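Local structure of NAD-dependent aldehyde dehydrogenase (Sinorhizobium meliloti, 3U4J) at the interface of chains A and B and the interface of chains A and C. The protein catalyses the NAD-dependent oxidation of aldehydes to the corresponding carboxylic acids. Residues are numbered along the deposited sequence; one frame, centred on the assembly and turned at random. Chains: chain A/B/C, NAD-dependent aldehyde dehydrogenase.

Contact 1: the interface of chains A and B. Residues chain A 160, 490-492; chain B 449, 470-471, 478.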
# COMPACT_ATOMS: atom_id res chain seq x y z
N GLU A 160 -3.92 14.91 -4.28
CA GLU A 160 -3.80 16.20 -4.95
C GLU A 160 -2.53 16.87 -4.43
O GLU A 160 -2.01 16.49 -3.37
CB GLU A 160 -5.04 17.07 -4.69
CG GLU A 160 -6.37 16.43 -5.13
CD GLU A 160 -7.58 17.37 -4.98
OE1 GLU A 160 -7.51 18.38 -4.23
OE2 GLU A 160 -8.62 17.08 -5.60
N GLN A 490 -1.98 16.59 -0.69
CA GLN A 490 -3.15 16.62 0.18
C GLN A 490 -4.01 15.43 -0.20
O GLN A 490 -4.04 15.01 -1.37
CB GLN A 490 -3.98 17.91 -0.05
CG GLN A 490 -3.35 19.20 0.45
CD GLN A 490 -3.57 19.47 1.94
OE1 GLN A 490 -3.23 20.56 2.43
NE2 GLN A 490 -4.11 18.50 2.68
N PHE A 491 -4.71 14.87 0.76
CA PHE A 491 -5.65 13.79 0.49
C PHE A 491 -7.09 14.26 0.71
O PHE A 491 -7.42 14.82 1.76
CB PHE A 491 -5.32 12.56 1.33
CG PHE A 491 -3.94 12.00 1.00
CD1 PHE A 491 -3.77 11.19 -0.11
CD2 PHE A 491 -2.84 12.34 1.77
CE1 PHE A 491 -2.50 10.68 -0.44
CE2 PHE A 491 -1.56 11.85 1.46
CZ PHE A 491 -1.39 11.03 0.33
N LYS A 492 -7.93 14.02 -0.29
CA LYS A 492 -9.32 14.44 -0.28
C LYS A 492 -10.19 13.20 -0.16
O LYS A 492 -10.21 12.35 -1.06
CB LYS A 492 -9.63 15.23 -1.56
CG LYS A 492 -11.11 15.53 -1.79
CD LYS A 492 -11.32 16.21 -3.14
CE LYS A 492 -10.84 17.63 -3.13
NZ LYS A 492 -10.74 18.15 -4.52
N ILE B 449 -12.48 21.48 -6.04
CA ILE B 449 -12.64 22.23 -4.80
C ILE B 449 -11.53 21.87 -3.84
O ILE B 449 -11.26 20.69 -3.61
CB ILE B 449 -14.02 21.94 -4.19
CG1 ILE B 449 -15.10 22.51 -5.12
CG2 ILE B 449 -14.13 22.51 -2.73
CD1 ILE B 449 -16.52 22.14 -4.71
N GLY B 470 -8.36 18.88 6.78
CA GLY B 470 -8.58 20.08 6.01
C GLY B 470 -7.46 20.47 5.07
O GLY B 470 -6.30 20.06 5.23
N TYR B 471 -7.84 21.26 4.07
CA TYR B 471 -6.89 22.05 3.30
C TYR B 471 -6.80 23.43 3.94
O TYR B 471 -7.64 23.79 4.79
CB TYR B 471 -7.39 22.25 1.85
CG TYR B 471 -7.32 21.06 0.91
CD1 TYR B 471 -6.94 21.25 -0.43
CD2 TYR B 471 -7.65 19.76 1.33
CE1 TYR B 471 -6.89 20.16 -1.33
CE2 TYR B 471 -7.61 18.66 0.43
CZ TYR B 471 -7.24 18.88 -0.90
OH TYR B 471 -7.20 17.83 -1.81
N ARG B 478 -4.04 14.18 8.72
CA ARG B 478 -5.24 13.42 8.38
C ARG B 478 -5.57 12.42 9.46
O ARG B 478 -4.71 11.65 9.88
CB ARG B 478 -5.09 12.71 7.04
CG ARG B 478 -5.20 13.63 5.81
CD ARG B 478 -6.60 14.27 5.72
NE ARG B 478 -6.73 15.16 4.57
CZ ARG B 478 -6.32 16.44 4.51
NH1 ARG B 478 -5.72 17.02 5.55
NH2 ARG B 478 -6.53 17.14 3.40
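A:Gln490 lies over B:Tyr471, amide and ring stacked with 12° between their planes. CB of A:Gln490 sits over one face of the ring toward its rim, 3.5 Å from CZ of B:Tyr471. CG passes near CE1 and CZ, and the bend at chi2 (-83°) lays the rest of the chain along the ring, away from its hydroxyl end, with CD over the CD2 side. OE1 of A:Gln490 lies 4.0 Å from CA of B:Tyr471. At the tip, NE2 of A:Gln490 comes 2.9 Å from NH2 of B:Arg478: two donor nitrogens meet without a hydrogen bond, the N-H pointing elsewhere.

NE and NH2 of B:Arg478 approach side-on and both hydrogen-bond to the carbonyl O of A:Phe491, NE at 2.9 Å on a lone pair and NH2 at 3.0 Å, tilted from the carbonyl plane. NH1 bonds to B:Gly470 O within its own chain, which helps fix the guanidinium's rotation.

The phenol OH of B:Tyr471 donates to OE1 of A:Glu160 (2.5 Å) from above the carboxylate plane. OE2 of A:Glu160 takes a salt bridge from NZ of A:Lys492 at 2.6 Å, on the syn side of the carboxylate. NZ of A:Lys492 also donates a hydrogen bond to O of B:Ile449, 2.7 Å away. This patch fastens strands 153-161 and 489-497 of chain A to loops of chain B, and its two-fold twin repeats the grip, consistent with a dimer unit within the tetramer.

Contact 2: the interface of chains A and C. Residues chain A 81, 83; chain C 148-151.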
# COMPACT_ATOMS: atom_id res chain seq x y z
N ARG A 81 -2.23 20.16 -13.90
CA ARG A 81 -3.28 19.54 -14.72
C ARG A 81 -2.73 18.49 -15.72
O ARG A 81 -3.49 17.74 -16.33
CB ARG A 81 -4.11 20.63 -15.46
CG ARG A 81 -5.28 21.16 -14.57
CD ARG A 81 -5.78 22.55 -14.97
NE ARG A 81 -4.82 23.57 -14.56
CZ ARG A 81 -4.63 23.97 -13.29
NH1 ARG A 81 -5.36 23.45 -12.31
NH2 ARG A 81 -3.70 24.89 -13.01
N SER A 83 -0.76 14.95 -16.87
CA SER A 83 -0.76 13.59 -16.30
C SER A 83 0.54 13.42 -15.51
O SER A 83 1.51 14.17 -15.73
CB SER A 83 -0.82 12.52 -17.38
OG SER A 83 0.30 12.64 -18.25
N ASN C 148 -4.26 11.20 -11.58
CA ASN C 148 -3.21 11.84 -12.36
C ASN C 148 -3.03 11.21 -13.75
O ASN C 148 -1.92 11.18 -14.28
CB ASN C 148 -1.89 11.76 -11.57
CG ASN C 148 -1.53 10.32 -11.19
OD1 ASN C 148 -2.26 9.36 -11.53
ND2 ASN C 148 -0.39 10.14 -10.51
N ILE C 149 -4.11 10.69 -14.34
CA ILE C 149 -4.03 10.24 -15.74
C ILE C 149 -4.72 11.19 -16.74
O ILE C 149 -5.33 10.76 -17.75
CB ILE C 149 -4.56 8.82 -15.89
CG1 ILE C 149 -5.98 8.69 -15.31
CG2 ILE C 149 -3.56 7.84 -15.22
CD1 ILE C 149 -6.73 7.45 -15.78
N GLY C 150 -4.64 12.48 -16.46
CA GLY C 150 -5.17 13.48 -17.41
C GLY C 150 -6.37 14.18 -16.79
O GLY C 150 -7.20 13.53 -16.14
N ASP C 151 -6.47 15.49 -16.99
CA ASP C 151 -7.58 16.25 -16.35
C ASP C 151 -8.98 15.71 -16.70
O ASP C 151 -9.91 15.78 -15.88
CB ASP C 151 -7.48 17.73 -16.70
CG ASP C 151 -8.30 18.60 -15.74
OD1 ASP C 151 -8.10 18.50 -14.51
OD2 ASP C 151 -9.15 19.39 -16.22
O HOH W 1 -4.40 16.67 -18.42
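Beside A:Ser83, the loop C:Asn148 to C:Asp151 turns through C:Gly150, whose positive phi of 113° suits glycine, and the chain beyond it presents N of C:Asp151 toward A:Arg81. O of A:Arg81 and N of C:Asp151 are 3.8 Å apart, and a water bridges them, 2.5 Å from O of A:Arg81 and 2.8 Å from N of C:Asp151, with the amide N-H aimed almost straight at it (169° at H). This joins backbone to backbone at the end of the 3-10 helix 79-81.

Among the side chains, A:Arg81 and C:Asp151 run side by side, pointing the same way. The touching part of the arginine is aliphatic: CG of A:Arg81 lies 3.9 Å from OD1 of C:Asp151. CG of C:Asp151 stands opposite its own backbone N (chi1 -162°), which carries the carboxylate alongside the arginine stem. The guanidinium plane is nearly perpendicular to the carboxylate, and NE of A:Arg81 stays 6.0 Å from OD1 of C:Asp151, so any attraction between the opposite charges acts at a distance.

A:Ser83 packs by carbon: CA is 3.4 Å from the carbonyl O of C:Asn148, while CB is 3.6 Å from that oxygen and 3.9 Å from N of C:Gly150. The patch rests the turn just ahead of helix 84-100 against a loop of chain C, a modest, water-mediated part of what is likely the contact between dimers in the tetramer.

Contact 1 and contact 2 lie about 17 Å apart, measured between the centres of their C-alpha atoms, and have no residue in common. They are related through one region of the fold. Contact 1 uses strand 153-161 of chain A, whereas contact 2 uses, in chain C, the loop between strand 143-146 and that same strand. In every copy, then, this strand and the loop leading into it can face two different neighbours. Chain A meets B and C through separate surfaces, and with each patch repeated by two-fold symmetry the pair of interfaces can build the tetramer.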